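Local coordinates for DNA mismatch repair protein MutL (Aquifex aeolicus, PDB 6LZI), which probably acts as an ATP-regulated endonuclease of DNA mismatch repair, and binds ADP and magnesium through a Bergerat-type ATPase domain, at residues 35-40 with 47-52; 54-59 with 101-106; 113-118 with 127-132. All coordinates share one frame; numbering follows the deposited sequence.

Overall arrangement
Followed from the N terminus, the three contacts come in series, none nesting within or crossing another. Contact 1 closes the short turn of the hairpin between strands 34-40 and 46-51. Just beyond it the chain enters the 54-59 segment, and contact 2 closes a much longer excursion by returning at strand 100-106. Contact 3 then closes the hairpin of strands 113-119 and 122-129, the latter an edge strand of the same sheet. Contacts 2 and 3 touch, with centres about 7 Å apart, because strands 100-106 and 113-119 are neighbours. Contacts 1 and 2 both reach ADP, their centres about 15 Å apart, tying the sheet to the nucleotide pocket.

Contact 1: 35-40 with 47-52; sequences VEVEIV and IRVKDN. With ADP (adenosine-5'-diphosphate), chain H.
Residues Val35 to Ile39 run antiparallel to Ile47 to Asp51, with segment axes 4.7 Å apart at closest approach and 167° between their directions. This is a beta hairpin within the mixed sheet of the Bergerat (GHKL) ATPase fold. Glu36 with Lys50 and Glu38 with Arg48 are the hydrogen-bonded pairs, each closed by two N-H...O bonds; the pairs between and beside them are non-hydrogen-bonded.

One face carries a salt-bridge network of Glu36, Glu38 and Arg48. The Arg48 chain starts extended and bends at chi3 (58°), which turns NE toward Glu38. One oxygen of each carboxylate lies at the edge of the guanidinium and in its plane, while the carboxylate planes stand nearly perpendicular to it. Glu38 OE1 accepts from NE at 3.1 Å and from NH2 at 2.8 Å of Arg48. Glu36 OE2 is held end-on, by NH1 of Arg48 at 3.0 Å and by NH2 at 3.1 Å. NH2 thus serves both glutamates, and the four bonds should fix the rotation of the group. NH1 has a second acid, Glu136 of strand 134-140.

The opposite face is apolar except for Asp51 at its end. CG1 of Val35 meets CG1 of Val49 at 4.2 Å, while Val49 and Ile47 pack on helix 16-29 through Leu23 and Val19. Asp51 turns from this face to the nucleotide: its OD2, also bonded to Ser27 OG, accepts the adenine amino N6 of ADP at 2.8 Å, with an N-H...O angle of 157°.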
loop_
_atom_site.group_PDB
_atom_site.type_symbol
_atom_site.label_atom_id
_atom_site.label_comp_id
_atom_site.label_asym_id
_atom_site.label_seq_id
_atom_site.Cartn_x
_atom_site.Cartn_y
_atom_site.Cartn_z
ATOM N N VAL A 35 8.496 -4.030 3.121
ATOM C CA VAL A 35 7.546 -3.198 3.836
ATOM C C VAL A 35 6.678 -4.085 4.715
ATOM O O VAL A 35 6.023 -5.015 4.225
ATOM C CB VAL A 35 6.683 -2.430 2.833
ATOM C CG1 VAL A 35 5.593 -1.635 3.609
ATOM C CG2 VAL A 35 7.558 -1.483 1.947
ATOM N N GLU A 36 6.629 -3.772 5.996
ATOM C CA GLU A 36 5.894 -4.615 6.927
ATOM C C GLU A 36 4.828 -3.736 7.537
ATOM O O GLU A 36 5.157 -2.656 8.050
ATOM C CB GLU A 36 6.833 -5.095 8.019
ATOM C CG GLU A 36 6.175 -6.013 9.035
ATOM C CD GLU A 36 7.212 -6.437 10.072
ATOM O OE1 GLU A 36 8.136 -7.187 9.669
ATOM O OE2 GLU A 36 7.156 -5.946 11.225
ATOM N N VAL A 37 3.566 -4.196 7.479
ATOM C CA VAL A 37 2.461 -3.470 8.072
ATOM C C VAL A 37 1.799 -4.295 9.156
ATOM O O VAL A 37 1.518 -5.490 8.972
ATOM C CB VAL A 37 1.409 -3.154 7.002
ATOM C CG1 VAL A 37 0.262 -2.297 7.590
ATOM C CG2 VAL A 37 2.062 -2.432 5.763
ATOM N N GLU A 38 1.447 -3.636 10.262
ATOM C CA GLU A 38 0.701 -4.303 11.328
ATOM C C GLU A 38 -0.448 -3.398 11.709
ATOM O O GLU A 38 -0.271 -2.197 11.861
ATOM C CB GLU A 38 1.599 -4.600 12.543
ATOM C CG GLU A 38 0.753 -5.037 13.692
ATOM C CD GLU A 38 1.570 -5.550 14.844
ATOM O OE1 GLU A 38 2.778 -5.167 14.904
ATOM O OE2 GLU A 38 0.993 -6.330 15.665
ATOM N N ILE A 39 -1.647 -3.980 11.847
ATOM C CA ILE A 39 -2.742 -3.199 12.371
ATOM C C ILE A 39 -3.348 -3.959 13.533
ATOM O O ILE A 39 -3.305 -5.209 13.583
ATOM C CB ILE A 39 -3.803 -2.910 11.287
ATOM C CG1 ILE A 39 -4.283 -4.194 10.682
ATOM C CG2 ILE A 39 -3.201 -2.043 10.109
ATOM C CD1 ILE A 39 -5.519 -3.941 9.834
ATOM N N VAL A 40 -3.874 -3.196 14.480
ATOM C CA VAL A 40 -4.581 -3.751 15.642
ATOM C C VAL A 40 -5.900 -3.010 15.693
ATOM O O VAL A 40 -5.894 -1.778 15.662
ATOM C CB VAL A 40 -3.758 -3.533 16.921
ATOM C CG1 VAL A 40 -4.453 -4.165 18.200
ATOM C CG2 VAL A 40 -2.348 -4.159 16.755
ATOM N N ILE A 47 -1.553 1.306 14.021
ATOM C CA ILE A 47 -1.029 1.112 12.690
ATOM C C ILE A 47 0.470 1.266 12.796
ATOM O O ILE A 47 0.952 2.321 13.273
ATOM C CB ILE A 47 -1.592 2.225 11.749
ATOM C CG1 ILE A 47 -3.124 2.087 11.607
ATOM C CG2 ILE A 47 -1.021 2.136 10.359
ATOM C CD1 ILE A 47 -3.788 3.434 11.413
ATOM N N ARG A 48 1.216 0.244 12.338
ATOM C CA ARG A 48 2.676 0.248 12.342
ATOM C C ARG A 48 3.161 -0.113 10.942
ATOM O O ARG A 48 2.637 -1.061 10.332
ATOM C CB ARG A 48 3.237 -0.765 13.355
ATOM C CG ARG A 48 4.712 -0.691 13.347
ATOM C CD ARG A 48 5.345 -1.580 14.426
ATOM N NE ARG A 48 4.929 -2.967 14.242
ATOM C CZ ARG A 48 5.537 -3.826 13.443
ATOM N NH1 ARG A 48 6.607 -3.454 12.713
ATOM N NH2 ARG A 48 5.061 -5.060 13.362
ATOM N N VAL A 49 4.096 0.690 10.413
ATOM C CA VAL A 49 4.709 0.409 9.114
ATOM C C VAL A 49 6.203 0.498 9.274
ATOM O O VAL A 49 6.735 1.543 9.654
ATOM C CB VAL A 49 4.203 1.383 8.033
ATOM C CG1 VAL A 49 4.858 1.125 6.639
ATOM C CG2 VAL A 49 2.720 1.255 7.855
ATOM N N LYS A 50 6.863 -0.574 8.913
ATOM C CA LYS A 50 8.275 -0.755 9.057
ATOM C C LYS A 50 8.797 -0.955 7.647
ATOM O O LYS A 50 8.223 -1.740 6.879
ATOM C CB LYS A 50 8.572 -1.966 9.866
ATOM C CG LYS A 50 10.117 -2.148 10.136
ATOM C CD LYS A 50 10.158 -3.422 10.963
ATOM C CE LYS A 50 11.582 -3.758 11.418
ATOM N NZ LYS A 50 12.258 -4.230 10.199
ATOM N N ASP A 51 9.924 -0.326 7.368
ATOM C CA ASP A 51 10.601 -0.506 6.084
ATOM C C ASP A 51 12.115 -0.526 6.269
ATOM O O ASP A 51 12.663 -0.101 7.316
ATOM C CB ASP A 51 10.173 0.614 5.077
ATOM C CG ASP A 51 10.759 1.978 5.381
ATOM O OD1 ASP A 51 12.025 2.118 5.544
ATOM O OD2 ASP A 51 9.933 2.950 5.518
ATOM N N ASN A 52 12.797 -1.055 5.231
ATOM C CA ASN A 52 14.245 -1.135 5.190
ATOM C C ASN A 52 14.806 -0.179 4.133
ATOM O O ASN A 52 15.808 -0.489 3.492
ATOM C CB ASN A 52 14.690 -2.585 4.902
ATOM C CG ASN A 52 14.293 -3.035 3.486
ATOM O OD1 ASN A 52 13.499 -2.357 2.803
ATOM N ND2 ASN A 52 14.883 -4.145 3.000
HETATM P PB ADP H . 5.975 13.839 1.428
HETATM O O1B ADP H . 6.194 12.364 1.415
HETATM O O2B ADP H . 7.285 14.628 1.168
HETATM O O3B ADP H . 4.894 14.262 0.458
HETATM P PA ADP H . 5.429 13.226 4.174
HETATM O O1A ADP H . 4.846 14.024 5.304
HETATM O O2A ADP H . 4.701 11.967 3.847
HETATM O O3A ADP H . 5.488 14.268 2.887
HETATM O "O5'" ADP H . 6.918 12.727 4.555
HETATM C "C5'" ADP H . 7.780 13.852 4.734
HETATM C "C4'" ADP H . 9.227 13.468 4.438
HETATM O "O4'" ADP H . 9.670 12.564 5.419
HETATM C "C3'" ADP H . 9.493 12.787 3.111
HETATM O "O3'" ADP H . 9.789 13.790 2.102
HETATM C "C2'" ADP H . 10.747 11.985 3.403
HETATM O "O2'" ADP H . 11.831 12.961 3.270
HETATM C "C1'" ADP H . 10.613 11.663 4.871
HETATM N N9 ADP H . 10.077 10.329 5.108
HETATM C C8 ADP H . 8.829 9.992 5.535
HETATM N N7 ADP H . 8.706 8.645 5.669
HETATM C C5 ADP H . 9.910 8.145 5.285
HETATM C C6 ADP H . 10.431 6.779 5.192
HETATM N N6 ADP H . 9.628 5.722 5.494
HETATM N N1 ADP H . 11.717 6.629 4.768
HETATM C C2 ADP H . 12.478 7.752 4.434
HETATM N N3 ADP H . 12.074 9.017 4.521
HETATM C C4 ADP H . 10.803 9.231 4.958
#

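Contact 2: 54-59 with 101-106; sequences TGIHPE and FKLRSR. With ADP (adenosine-5'-diphosphate), chain H.
Gly55 passes the end of strand 101-106 with its CA 5.3 Å from the CA of Arg106, and the loop runs on to a helix beginning near Pro58. Thr54 and Gly55 end the Asp-Asn-Gly-x-Gly sequence of the GHKL ATPases, which begins at Asp51, and both Gly55 and Ile56 line the ADP pocket. Gly55 CA lies 3.5 Å from Arg106 O in a nearly straight CA-H...O contact, angle 168°. A side chain at Gly55 would point straight into that carbonyl, and its positive phi (71°) also favours glycine.

One residue on, Ile56 N donates a weak, bent bond to Ser105 OG, 2.8 Å long with an angle of 127°. That hydroxyl has its strongest partner in Thr135 OG1 of strand 134-140, and is also bonded to Gly134 O. A water donates to both Ile56 O, at 2.7 Å, and Ser105 O, bridging the two backbones.

The Ile56 side chain, its CG1 anti to the carbonyl carbon and beside the backbone N, wedges between the strand and the nucleotide. CD1 of Ile56 touches CD2 of Leu103 at 4.2 Å. The same branch lies over one face of the adenine of ADP: CG1 of Ile56 stands 3.3 Å from N3, and CD1 stands 3.5 Å from C4. Past this point His57 is the N-cap residue of the helix, where its ND1 accepts from Glu59 N at 2.8 Å, close to the ring plane.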
loop_
_atom_site.group_PDB
_atom_site.type_symbol
_atom_site.label_atom_id
_atom_site.label_comp_id
_atom_site.label_asym_id
_atom_site.label_seq_id
_atom_site.Cartn_x
_atom_site.Cartn_y
_atom_site.Cartn_z
ATOM N N THR A 54 16.032 3.905 3.007
ATOM C CA THR A 54 17.251 4.640 3.299
ATOM C C THR A 54 17.223 5.335 4.648
ATOM O O THR A 54 18.249 5.855 5.079
ATOM C CB THR A 54 17.483 5.704 2.207
ATOM O OG1 THR A 54 16.565 6.783 2.424
ATOM C CG2 THR A 54 17.171 5.131 0.901
ATOM N N GLY A 55 16.044 5.429 5.282
ATOM C CA GLY A 55 15.924 6.152 6.527
ATOM C C GLY A 55 16.053 7.670 6.373
ATOM O O GLY A 55 16.031 8.243 5.277
ATOM N N ILE A 56 16.086 8.313 7.533
ATOM C CA ILE A 56 16.016 9.764 7.662
ATOM C C ILE A 56 17.166 10.167 8.560
ATOM O O ILE A 56 17.396 9.519 9.597
ATOM C CB ILE A 56 14.659 10.234 8.238
ATOM C CG1 ILE A 56 13.506 9.677 7.381
ATOM C CG2 ILE A 56 14.568 11.761 8.296
ATOM C CD1 ILE A 56 12.220 9.497 8.144
ATOM N N HIS A 57 17.941 11.168 8.122
ATOM C CA HIS A 57 19.073 11.608 8.912
ATOM C C HIS A 57 18.541 12.115 10.239
ATOM O O HIS A 57 17.449 12.707 10.263
ATOM C CB HIS A 57 19.861 12.728 8.231
ATOM C CG HIS A 57 21.150 13.035 8.922
ATOM N ND1 HIS A 57 21.219 13.824 10.051
ATOM C CD2 HIS A 57 22.413 12.606 8.685
ATOM C CE1 HIS A 57 22.470 13.886 10.464
ATOM N NE2 HIS A 57 23.215 13.150 9.658
ATOM N N PRO A 58 19.242 11.872 11.354
ATOM C CA PRO A 58 18.776 12.427 12.642
ATOM C C PRO A 58 18.450 13.916 12.605
ATOM O O PRO A 58 17.501 14.348 13.276
ATOM C CB PRO A 58 19.966 12.165 13.585
ATOM C CG PRO A 58 20.654 10.988 13.016
ATOM C CD PRO A 58 20.505 11.124 11.513
ATOM N N GLU A 59 19.233 14.719 11.872
ATOM C CA GLU A 59 18.960 16.154 11.803
ATOM C C GLU A 59 17.632 16.472 11.122
ATOM O O GLU A 59 17.109 17.580 11.304
ATOM C CB GLU A 59 20.110 16.883 11.093
ATOM C CG GLU A 59 21.444 16.681 11.790
ATOM C CD GLU A 59 22.471 17.728 11.419
ATOM O OE1 GLU A 59 22.282 18.882 11.849
ATOM O OE2 GLU A 59 23.459 17.403 10.712
ATOM N N PHE A 101 1.687 9.333 18.171
ATOM C CA PHE A 101 2.484 9.082 16.979
ATOM C C PHE A 101 3.923 8.856 17.390
ATOM O O PHE A 101 4.514 9.700 18.073
ATOM C CB PHE A 101 2.359 10.312 16.044
ATOM C CG PHE A 101 3.212 10.242 14.808
ATOM C CD1 PHE A 101 4.498 10.770 14.823
ATOM C CD2 PHE A 101 2.670 9.812 13.577
ATOM C CE1 PHE A 101 5.278 10.719 13.653
ATOM C CE2 PHE A 101 3.464 9.763 12.431
ATOM C CZ PHE A 101 4.725 10.225 12.459
ATOM N N LYS A 102 4.526 7.745 16.960
ATOM C CA LYS A 102 5.971 7.657 17.078
ATOM C C LYS A 102 6.595 7.442 15.705
ATOM O O LYS A 102 6.084 6.687 14.901
ATOM C CB LYS A 102 6.407 6.502 18.006
ATOM C CG LYS A 102 6.189 6.751 19.476
ATOM C CD LYS A 102 6.827 5.677 20.320
ATOM C CE LYS A 102 6.351 5.795 21.782
ATOM N NZ LYS A 102 6.450 4.444 22.416
ATOM N N LEU A 103 7.719 8.057 15.450
ATOM C CA LEU A 103 8.471 7.684 14.249
ATOM C C LEU A 103 9.906 7.428 14.664
ATOM O O LEU A 103 10.507 8.271 15.302
ATOM C CB LEU A 103 8.455 8.786 13.214
ATOM C CG LEU A 103 9.307 8.657 11.906
ATOM C CD1 LEU A 103 8.617 9.352 10.664
ATOM C CD2 LEU A 103 10.658 9.237 12.029
ATOM N N ARG A 104 10.442 6.264 14.343
ATOM C CA ARG A 104 11.854 6.024 14.570
ATOM C C ARG A 104 12.519 5.746 13.223
ATOM O O ARG A 104 11.919 5.125 12.349
ATOM C CB ARG A 104 12.086 4.857 15.575
ATOM C CG ARG A 104 11.613 3.453 15.115
ATOM C CD ARG A 104 11.903 2.456 16.278
ATOM N NE ARG A 104 11.026 2.810 17.411
ATOM C CZ ARG A 104 9.758 2.396 17.499
ATOM N NH1 ARG A 104 9.227 1.653 16.524
ATOM N NH2 ARG A 104 8.982 2.742 18.548
ATOM N N SER A 105 13.741 6.232 13.049
ATOM C CA SER A 105 14.453 6.061 11.762
ATOM C C SER A 105 15.967 6.074 11.960
ATOM O O SER A 105 16.522 6.855 12.747
ATOM C CB SER A 105 14.076 7.159 10.744
ATOM O OG SER A 105 14.592 6.865 9.468
ATOM N N ARG A 106 16.630 5.179 11.238
ATOM C CA ARG A 106 18.060 5.086 11.215
ATOM C C ARG A 106 18.487 5.311 9.761
ATOM O O ARG A 106 18.064 4.571 8.859
ATOM C CB ARG A 106 18.519 3.731 11.689
ATOM C CG ARG A 106 20.069 3.648 11.691
ATOM C CD ARG A 106 20.514 2.252 12.210
ATOM N NE ARG A 106 21.873 1.938 11.791
ATOM C CZ ARG A 106 22.424 0.740 11.989
ATOM N NH1 ARG A 106 21.726 -0.189 12.650
ATOM N NH2 ARG A 106 23.633 0.455 11.504
HETATM P PB ADP H . 5.975 13.839 1.428
HETATM O O1B ADP H . 6.194 12.364 1.415
HETATM O O2B ADP H . 7.285 14.628 1.168
HETATM O O3B ADP H . 4.894 14.262 0.458
HETATM P PA ADP H . 5.429 13.226 4.174
HETATM O O1A ADP H . 4.846 14.024 5.304
HETATM O O2A ADP H . 4.701 11.967 3.847
HETATM O O3A ADP H . 5.488 14.268 2.887
HETATM O "O5'" ADP H . 6.918 12.727 4.555
HETATM C "C5'" ADP H . 7.780 13.852 4.734
HETATM C "C4'" ADP H . 9.227 13.468 4.438
HETATM O "O4'" ADP H . 9.670 12.564 5.419
HETATM C "C3'" ADP H . 9.493 12.787 3.111
HETATM O "O3'" ADP H . 9.789 13.790 2.102
HETATM C "C2'" ADP H . 10.747 11.985 3.403
HETATM O "O2'" ADP H . 11.831 12.961 3.270
HETATM C "C1'" ADP H . 10.613 11.663 4.871
HETATM N N9 ADP H . 10.077 10.329 5.108
HETATM C C8 ADP H . 8.829 9.992 5.535
HETATM N N7 ADP H . 8.706 8.645 5.669
HETATM C C5 ADP H . 9.910 8.145 5.285
HETATM C C6 ADP H . 10.431 6.779 5.192
HETATM N N6 ADP H . 9.628 5.722 5.494
HETATM N N1 ADP H . 11.717 6.629 4.768
HETATM C C2 ADP H . 12.478 7.752 4.434
HETATM N N3 ADP H . 12.074 9.017 4.521
HETATM C C4 ADP H . 10.803 9.231 4.958
HETATM O O HOH W 1 17.865 9.206 12.206
#

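Contact 3: 113-118 with 127-132; sequences GKEIEV and RRVGMP
Gly113 and Val129 bond through both backbone groups, as do Glu115 and Arg127, so the N-H and C=O of all four residues are satisfied across the strands. The Gly113 N to Val129 O bond is 2.8 Å. Its return bond, Val129 N to Gly113 O at 2.9 Å, has the donor 54° above the carbonyl plane. The segment axes make 138°. Between these pairs, Lys114 and Arg128 form a non-hydrogen-bonded pair, with Lys114 CA resting 3.3 Å from Arg127 O.

The side-chain acceptors gather round Arg127, whose chain, bent at chi3, lies beside that of Glu115 and crosses Glu117 obliquely. Glu117 OE1 forms a salt bridge with Arg127 NH2, approaching near the guanidinium plane; the modelled 2.5 Å between them is shorter than usual, so the exact length is doubtful. Glu115 OE2 is modelled over one face of the group, too close to NH1 for its place to be sure. Glu115 OE1 has its own mate in Arg104 NE on strand 100-106. An alanine in place of Glu117 would probably leave Arg127 NH2 without its carboxylate and the guanidinium freer to swing. Arg128 turns instead to Glu112, through NE.

On the Glu115 face, CG1 of Val129 packs on CB of Glu115 at 3.7 Å, the two chains crossing at about a right angle. Met131 CG lies 3.9 Å from Gly113 CA, where a side chain on the glycine would collide with SD, and Met131 O accepts from Arg106 NH1. The arrangement is that of a twisted antiparallel beta hairpin, with strand 122-129 one of the two outermost strands of the Bergerat-fold sheet.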
loop_
_atom_site.group_PDB
_atom_site.type_symbol
_atom_site.label_atom_id
_atom_site.label_comp_id
_atom_site.label_asym_id
_atom_site.label_seq_id
_atom_site.Cartn_x
_atom_site.Cartn_y
_atom_site.Cartn_z
ATOM N N GLY A 113 19.662 4.944 15.373
ATOM C CA GLY A 113 18.455 5.604 14.960
ATOM C C GLY A 113 18.053 6.684 15.949
ATOM O O GLY A 113 18.624 6.835 17.030
ATOM N N LYS A 114 17.024 7.436 15.548
ATOM C CA LYS A 114 16.423 8.458 16.376
ATOM C C LYS A 114 14.905 8.313 16.330
ATOM O O LYS A 114 14.306 8.026 15.276
ATOM C CB LYS A 114 16.901 9.869 15.899
ATOM C CG LYS A 114 16.115 11.035 16.502
ATOM C CD LYS A 114 16.737 12.378 16.251
ATOM C CE LYS A 114 18.245 12.351 16.402
ATOM N NZ LYS A 114 18.848 12.029 17.751
ATOM N N GLU A 115 14.265 8.615 17.437
ATOM C CA GLU A 115 12.822 8.416 17.553
ATOM C C GLU A 115 12.169 9.713 18.023
ATOM O O GLU A 115 12.671 10.358 18.929
ATOM C CB GLU A 115 12.545 7.289 18.542
ATOM C CG GLU A 115 11.057 7.217 18.837
ATOM C CD GLU A 115 10.712 6.114 19.747
ATOM O OE1 GLU A 115 11.008 4.978 19.407
ATOM O OE2 GLU A 115 10.161 6.390 20.823
ATOM N N ILE A 116 11.088 10.118 17.374
ATOM C CA ILE A 116 10.352 11.307 17.799
ATOM C C ILE A 116 8.956 10.867 18.186
ATOM O O ILE A 116 8.377 9.947 17.592
ATOM C CB ILE A 116 10.310 12.377 16.688
ATOM C CG1 ILE A 116 9.597 13.634 17.173
ATOM C CG2 ILE A 116 9.621 11.866 15.424
ATOM C CD1 ILE A 116 10.094 14.920 16.524
ATOM N N GLU A 117 8.434 11.458 19.237
ATOM C CA GLU A 117 7.130 11.081 19.737
ATOM C C GLU A 117 6.236 12.321 19.776
ATOM O O GLU A 117 6.676 13.416 20.142
ATOM C CB GLU A 117 7.211 10.419 21.130
ATOM C CG GLU A 117 5.834 10.034 21.642
ATOM C CD GLU A 117 5.873 9.254 22.961
ATOM O OE1 GLU A 117 6.900 9.327 23.640
ATOM O OE2 GLU A 117 4.886 8.574 23.306
ATOM N N VAL A 118 5.009 12.162 19.298
ATOM C CA VAL A 118 4.119 13.312 19.131
ATOM C C VAL A 118 2.748 12.868 19.598
ATOM O O VAL A 118 2.340 11.732 19.348
ATOM C CB VAL A 118 4.070 13.808 17.667
ATOM C CG1 VAL A 118 2.963 14.819 17.458
ATOM C CG2 VAL A 118 5.428 14.381 17.245
ATOM N N ARG A 127 14.514 10.657 21.099
ATOM C CA ARG A 127 15.361 9.696 21.785
ATOM C C ARG A 127 16.290 9.056 20.766
ATOM O O ARG A 127 15.898 8.820 19.625
ATOM C CB ARG A 127 14.522 8.609 22.453
ATOM C CG ARG A 127 13.812 9.024 23.769
ATOM C CD ARG A 127 12.661 8.081 24.057
ATOM N NE ARG A 127 11.381 8.705 23.736
ATOM C CZ ARG A 127 10.327 8.035 23.296
ATOM N NH1 ARG A 127 10.404 6.721 23.127
ATOM N NH2 ARG A 127 9.203 8.672 23.018
ATOM N N ARG A 128 17.495 8.695 21.233
ATOM C CA ARG A 128 18.363 7.813 20.444
ATOM C C ARG A 128 17.924 6.364 20.608
ATOM O O ARG A 128 17.576 5.940 21.705
ATOM C CB ARG A 128 19.813 7.973 20.902
ATOM C CG ARG A 128 20.323 9.401 20.780
ATOM C CD ARG A 128 21.623 9.643 21.607
ATOM N NE ARG A 128 22.671 8.650 21.320
ATOM C CZ ARG A 128 23.660 8.338 22.157
ATOM N NH1 ARG A 128 23.729 8.921 23.380
ATOM N NH2 ARG A 128 24.574 7.416 21.803
ATOM N N VAL A 129 17.899 5.606 19.523
ATOM C CA VAL A 129 17.370 4.235 19.597
ATOM C C VAL A 129 18.234 3.313 18.769
ATOM O O VAL A 129 18.740 3.705 17.709
ATOM C CB VAL A 129 15.884 4.128 19.169
ATOM C CG1 VAL A 129 14.991 4.968 20.097
ATOM C CG2 VAL A 129 15.694 4.576 17.712
ATOM N N GLY A 130 18.430 2.079 19.269
ATOM C CA GLY A 130 19.083 1.069 18.438
ATOM C C GLY A 130 18.080 0.374 17.525
ATOM O O GLY A 130 17.063 -0.136 18.004
ATOM N N MET A 131 18.328 0.352 16.215
ATOM C CA MET A 131 17.380 -0.229 15.268
ATOM C C MET A 131 18.133 -0.589 14.009
ATOM O O MET A 131 19.242 -0.107 13.809
ATOM C CB MET A 131 16.250 0.750 14.929
ATOM C CG MET A 131 16.753 2.094 14.524
ATOM S SD MET A 131 15.383 3.220 14.246
ATOM C CE MET A 131 14.464 2.586 12.884
ATOM N N PRO A 132 17.547 -1.408 13.137
ATOM C CA PRO A 132 18.137 -1.574 11.800
ATOM C C PRO A 132 17.967 -0.300 10.968
ATOM O O PRO A 132 17.076 0.524 11.197
ATOM C CB PRO A 132 17.339 -2.730 11.175
ATOM C CG PRO A 132 16.496 -3.314 12.277
ATOM C CD PRO A 132 16.301 -2.205 13.293
#